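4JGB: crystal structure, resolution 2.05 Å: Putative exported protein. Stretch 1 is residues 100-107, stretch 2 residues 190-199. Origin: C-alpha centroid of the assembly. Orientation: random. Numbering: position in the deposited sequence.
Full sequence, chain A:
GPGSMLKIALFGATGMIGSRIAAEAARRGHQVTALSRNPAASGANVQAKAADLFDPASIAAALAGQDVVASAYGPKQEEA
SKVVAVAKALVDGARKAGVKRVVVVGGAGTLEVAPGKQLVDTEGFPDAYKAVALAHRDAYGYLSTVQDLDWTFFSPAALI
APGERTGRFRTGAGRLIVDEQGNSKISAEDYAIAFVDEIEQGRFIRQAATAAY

Stretch 1, residues 100-107: KRVVVVGG
Stretch 2, residues 190-199: DYAIAFVDEI

What fills the apolar centre? Val103, chi1 t, points its CA-to-CB bond toward the helix and sets CG1 over one face of the Phe195 ring, 3.7 Å from the ring centroid in a CH-pi contact; Val103 CG1 lies 3.4 Å from Phe195 CZ. Val103 CG2 packs 3.9 Å from Ile199 CG1 (chi1 m, chi2 t). The CA-to-CB bond of Phe195 points sideways, but chi1 t and chi2 -81° bring the flat ring to the strand, where compact valines suit it. The stretches bury 370 Å² between them.

How do the backbones run? Residues 101-105 form an extended strand, and 190-199 is one helical run with i to i-4 hydrogen bonds. Their axes are nearly antiparallel (163°), approaching to 9.7 Å, with Val103 CA 7.1 Å from Ile199 CA. As the strand alternates, Val104 points its CA-to-CB bond away, though Val104 C lies 4.0 Å from Phe195 CE2, at the ring edge; Val102 is out of reach. Tyr191, Phe195 and Ile199 recur a helical turn apart.

What closes the Val105 end? Val105 CG2 (chi1 t) lies 3.8 Å from Phe195 CE2 and 3.4 Å from Tyr191 OH, at the tyrosine ring edge; Tyr191 is t, chi2 91°.

What forms the polar edge? Arg101 (t, p, t, chi4 115°), its CA-to-CB bond toward the helix, is long enough to span to Glu198: Arg101 NH2 donates to Glu198 O at 2.9 Å and, weakly, to Glu198 OE2 at 2.9 Å, a salt bridge. Glu198 (t, p, chi3 23°) has its CA-to-CB bond sideways but its end nearer the strand. One water accepts from Arg101 NE (2.9 Å) and donates to Ile199 O (2.8 Å).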

# COMPACT_ATOMS: atom_id res chain seq x y z
N LYS A 100 7.19 -2.46 13.72
CA LYS A 100 6.15 -3.47 13.77
C LYS A 100 5.07 -3.21 12.72
O LYS A 100 4.49 -4.16 12.17
CB LYS A 100 5.57 -3.52 15.19
CG LYS A 100 4.58 -4.65 15.43
CD LYS A 100 5.25 -5.85 16.07
CE LYS A 100 4.21 -6.91 16.41
NZ LYS A 100 3.06 -6.31 17.17
N ARG A 101 4.80 -1.95 12.43
CA ARG A 101 3.70 -1.61 11.54
C ARG A 101 4.23 -1.39 10.12
O ARG A 101 5.09 -0.54 9.91
CB ARG A 101 2.93 -0.39 12.08
CG ARG A 101 1.63 -0.10 11.34
CD ARG A 101 0.60 -1.14 11.69
NE ARG A 101 -0.73 -0.79 11.22
CZ ARG A 101 -1.39 -1.46 10.30
NH1 ARG A 101 -0.84 -2.52 9.70
NH2 ARG A 101 -2.61 -1.04 9.97
N VAL A 102 3.72 -2.20 9.19
CA VAL A 102 4.08 -2.21 7.77
C VAL A 102 2.79 -2.11 6.92
O VAL A 102 1.91 -2.96 7.03
CB VAL A 102 4.80 -3.54 7.37
CG1 VAL A 102 5.11 -3.60 5.87
CG2 VAL A 102 6.08 -3.75 8.17
N VAL A 103 2.66 -1.09 6.07
CA VAL A 103 1.46 -0.99 5.23
C VAL A 103 1.88 -0.87 3.77
O VAL A 103 2.68 0.01 3.42
CB VAL A 103 0.47 0.16 5.61
CG1 VAL A 103 -0.80 0.11 4.75
CG2 VAL A 103 0.07 0.08 7.08
N VAL A 104 1.36 -1.77 2.92
CA VAL A 104 1.75 -1.76 1.49
C VAL A 104 0.54 -1.57 0.57
O VAL A 104 -0.56 -2.02 0.86
CB VAL A 104 2.61 -3.00 1.08
CG1 VAL A 104 3.71 -3.28 2.10
CG2 VAL A 104 1.80 -4.27 0.98
N VAL A 105 0.75 -0.86 -0.53
CA VAL A 105 -0.24 -0.75 -1.59
C VAL A 105 -0.32 -2.11 -2.26
O VAL A 105 0.68 -2.65 -2.71
CB VAL A 105 0.12 0.40 -2.59
CG1 VAL A 105 -0.72 0.35 -3.88
CG2 VAL A 105 -0.04 1.77 -1.91
N GLY A 106 -1.53 -2.67 -2.30
CA GLY A 106 -1.78 -3.96 -2.93
C GLY A 106 -2.24 -3.82 -4.37
O GLY A 106 -1.82 -2.90 -5.08
N GLY A 107 -3.11 -4.72 -4.81
CA GLY A 107 -3.58 -4.75 -6.23
C GLY A 107 -5.06 -5.14 -6.32
O GLY A 107 -5.49 -6.12 -5.74
N ASP A 190 -9.09 10.04 -1.68
CA ASP A 190 -9.84 9.20 -0.75
C ASP A 190 -9.10 7.92 -0.36
O ASP A 190 -9.11 7.53 0.81
CB ASP A 190 -11.27 8.91 -1.23
CG ASP A 190 -12.20 10.09 -0.97
OD1 ASP A 190 -11.96 10.84 -0.00
OD2 ASP A 190 -13.16 10.29 -1.75
N TYR A 191 -8.46 7.25 -1.33
CA TYR A 191 -7.64 6.07 -1.00
C TYR A 191 -6.57 6.44 0.04
O TYR A 191 -6.34 5.69 1.02
CB TYR A 191 -7.00 5.48 -2.26
CG TYR A 191 -6.03 4.35 -1.96
CD1 TYR A 191 -6.47 3.01 -1.92
CD2 TYR A 191 -4.66 4.61 -1.79
CE1 TYR A 191 -5.56 1.98 -1.67
CE2 TYR A 191 -3.75 3.59 -1.51
CZ TYR A 191 -4.21 2.29 -1.45
OH TYR A 191 -3.30 1.28 -1.21
N ALA A 192 -5.95 7.60 -0.13
CA ALA A 192 -4.96 8.09 0.83
C ALA A 192 -5.61 8.33 2.24
O ALA A 192 -5.03 7.97 3.27
CB ALA A 192 -4.29 9.36 0.29
N ILE A 193 -6.80 8.91 2.29
CA ILE A 193 -7.53 8.98 3.58
C ILE A 193 -7.62 7.57 4.20
O ILE A 193 -7.22 7.38 5.32
CB ILE A 193 -8.92 9.66 3.47
CG1 ILE A 193 -8.74 11.14 3.03
CG2 ILE A 193 -9.68 9.53 4.81
CD1 ILE A 193 -9.97 12.00 2.87
N ALA A 194 -8.17 6.61 3.46
CA ALA A 194 -8.26 5.22 3.93
C ALA A 194 -6.94 4.62 4.43
O ALA A 194 -6.91 3.95 5.49
CB ALA A 194 -8.87 4.32 2.86
N PHE A 195 -5.86 4.88 3.68
CA PHE A 195 -4.59 4.21 3.87
C PHE A 195 -4.01 4.75 5.18
O PHE A 195 -3.60 3.97 6.07
CB PHE A 195 -3.66 4.52 2.66
CG PHE A 195 -2.36 3.76 2.64
CD1 PHE A 195 -1.26 4.18 3.40
CD2 PHE A 195 -2.19 2.67 1.78
CE1 PHE A 195 -0.05 3.51 3.33
CE2 PHE A 195 -0.96 2.00 1.72
CZ PHE A 195 0.11 2.44 2.48
N VAL A 196 -4.02 6.07 5.31
CA VAL A 196 -3.50 6.71 6.53
C VAL A 196 -4.42 6.44 7.75
O VAL A 196 -3.93 6.30 8.87
CB VAL A 196 -3.26 8.24 6.29
CG1 VAL A 196 -2.88 8.92 7.60
CG2 VAL A 196 -2.17 8.50 5.23
N ASP A 197 -5.74 6.35 7.55
CA ASP A 197 -6.66 5.96 8.67
C ASP A 197 -6.23 4.57 9.16
O ASP A 197 -6.23 4.29 10.36
CB ASP A 197 -8.15 5.84 8.23
CG ASP A 197 -8.85 7.18 8.04
OD1 ASP A 197 -8.38 8.25 8.47
OD2 ASP A 197 -9.95 7.13 7.45
N GLU A 198 -5.85 3.71 8.23
CA GLU A 198 -5.53 2.32 8.57
C GLU A 198 -4.21 2.25 9.33
O GLU A 198 -4.07 1.46 10.27
CB GLU A 198 -5.53 1.39 7.34
CG GLU A 198 -5.15 -0.08 7.64
CD GLU A 198 -5.88 -0.70 8.85
OE1 GLU A 198 -6.98 -0.21 9.21
OE2 GLU A 198 -5.36 -1.69 9.44
N ILE A 199 -3.25 3.07 8.91
CA ILE A 199 -2.01 3.29 9.68
C ILE A 199 -2.29 3.65 11.14
O ILE A 199 -1.65 3.12 12.04
CB ILE A 199 -1.10 4.36 9.03
CG1 ILE A 199 -0.56 3.84 7.68
CG2 ILE A 199 0.05 4.75 9.97
CD1 ILE A 199 0.36 4.81 6.97
O HOH W 1 -2.31 0.64 13.17